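Local coordinates for cellulosomal scaffoldin adaptor protein B (Acetivibrio cellulolyticus, PDB 4U3S), which is an adaptor scaffoldin of the cellulosome, whose third type II cohesin domain, the part present here, probably binds partner dockerin modules, at residues Asn12-Glu15 with Val16-Ile20. Numbering follows the deposited sequence.
Sequences NTAE and VGQII
The carbonyl O of Glu-15 accepts the backbone N-H of Gln-18 at 3.0 Å from O to N, with an N-H...O angle of 158° and the donor tilted from the carbonyl plane. This bond closes a type II beta turn over Val-16 and Gly-17. Val-16 takes the first corner, its side chain directed at CB away from Ala-14 and Glu-15. At the second corner phi is +101°; a CB there would press against the carbonyl O of Val-16, which is why glycine suits the place. Gln-18 adds a second bond through its side chain. Its CG lies anti to the backbone N (chi1 -174°) and the chain runs on extended, carrying the amide back toward the loop residues Ala-14 and Glu-15, where OE1 of Gln-18 accepts the N-H of Glu-15 at 3.2 Å from O to N. That donor approaches from above the amide plane rather than along a lone pair, and OE1 of Gln-18 also rests 3.6 Å from CA of Ala-14. A glutamine is long enough to reach from the last position of the turn back to the N-H of the first, and ends in an acceptor for it. The turn belongs to the loop linking strands 4-9 and 19-27, antiparallel neighbours in one sheet of the cohesin beta-sandwich; Gly-17 and Gln-18 also pair through their backbones with Ala-120 of strand 111-120. Where strand 19-27 begins, CD1 and CG1 of Ile-20 both lie 3.7 Å from CB of Ala-14, so the small methyl sits against the end of the isoleucine, and both residues are buried. The carbonyl O of Ala-14 is bonded by ND2 of Asn-166 and, weakly, by NZ of Lys-123.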
loop_
_atom_site.group_PDB
_atom_site.type_symbol
_atom_site.label_atom_id
_atom_site.label_comp_id
_atom_site.label_asym_id
_atom_site.label_seq_id
_atom_site.Cartn_x
_atom_site.Cartn_y
_atom_site.Cartn_z
ATOM N N ASN A 12 19.814 -13.593 19.675
ATOM C CA ASN A 12 18.543 -14.301 19.871
ATOM C C ASN A 12 18.163 -14.406 21.340
ATOM O O ASN A 12 17.231 -15.124 21.708
ATOM C CB ASN A 12 18.585 -15.686 19.214
ATOM C CG ASN A 12 19.545 -16.634 19.904
ATOM O OD1 ASN A 12 20.515 -16.207 20.536
ATOM N ND2 ASN A 12 19.276 -17.929 19.801
ATOM N N THR A 13 18.910 -13.703 22.180
ATOM C CA THR A 13 18.580 -13.547 23.581
ATOM C C THR A 13 18.772 -12.071 23.941
ATOM O O THR A 13 19.632 -11.390 23.367
ATOM C CB THR A 13 19.450 -14.460 24.473
ATOM O OG1 THR A 13 20.848 -14.268 24.186
ATOM C CG2 THR A 13 19.084 -15.924 24.244
ATOM N N ALA A 14 17.945 -11.561 24.844
ATOM C CA ALA A 14 18.011 -10.156 25.215
ATOM C C ALA A 14 17.380 -9.904 26.579
ATOM O O ALA A 14 16.296 -10.395 26.870
ATOM C CB ALA A 14 17.331 -9.300 24.156
ATOM N N GLU A 15 18.076 -9.145 27.425
ATOM C CA GLU A 15 17.452 -8.612 28.621
ATOM C C GLU A 15 16.527 -7.451 28.289
ATOM O O GLU A 15 16.661 -6.811 27.235
ATOM C CB GLU A 15 18.502 -8.115 29.593
ATOM C CG GLU A 15 19.031 -9.166 30.530
ATOM C CD GLU A 15 20.005 -8.562 31.524
ATOM O OE1 GLU A 15 20.134 -7.313 31.576
ATOM O OE2 GLU A 15 20.665 -9.324 32.248
ATOM N N VAL A 16 15.601 -7.190 29.207
ATOM C CA VAL A 16 14.741 -6.011 29.161
ATOM C C VAL A 16 15.592 -4.751 28.940
ATOM O O VAL A 16 16.533 -4.501 29.692
ATOM C CB VAL A 16 13.934 -5.870 30.465
ATOM C CG1 VAL A 16 13.148 -4.564 30.506
ATOM C CG2 VAL A 16 13.010 -7.063 30.647
ATOM N N GLY A 17 15.292 -4.002 27.876
ATOM C CA GLY A 17 15.976 -2.751 27.584
ATOM C C GLY A 17 17.026 -2.901 26.504
ATOM O O GLY A 17 17.505 -1.912 25.960
ATOM N N GLN A 18 17.384 -4.143 26.189
ATOM C CA GLN A 18 18.347 -4.421 25.129
ATOM C C GLN A 18 17.672 -4.486 23.745
ATOM O O GLN A 18 16.559 -4.978 23.636
ATOM C CB GLN A 18 19.008 -5.745 25.427
ATOM C CG GLN A 18 20.131 -6.107 24.489
ATOM C CD GLN A 18 20.835 -7.367 24.937
ATOM O OE1 GLN A 18 20.652 -7.824 26.072
ATOM N NE2 GLN A 18 21.643 -7.941 24.050
ATOM N N ILE A 19 18.367 -4.012 22.707
ATOM C CA ILE A 19 17.841 -3.996 21.332
ATOM C C ILE A 19 18.382 -5.186 20.511
ATOM O O ILE A 19 19.604 -5.434 20.455
ATOM C CB ILE A 19 18.183 -2.664 20.625
ATOM C CG1 ILE A 19 17.594 -1.488 21.422
ATOM C CG2 ILE A 19 17.683 -2.654 19.171
ATOM C CD1 ILE A 19 17.912 -0.109 20.863
ATOM N N ILE A 20 17.447 -5.920 19.912
ATOM C CA ILE A 20 17.712 -6.965 18.939
ATOM C C ILE A 20 17.484 -6.380 17.547
ATOM O O ILE A 20 16.464 -5.728 17.314
ATOM C CB ILE A 20 16.714 -8.123 19.112
ATOM C CG1 ILE A 20 16.859 -8.740 20.500
ATOM C CG2 ILE A 20 16.905 -9.169 18.029
ATOM C CD1 ILE A 20 15.672 -9.608 20.850
#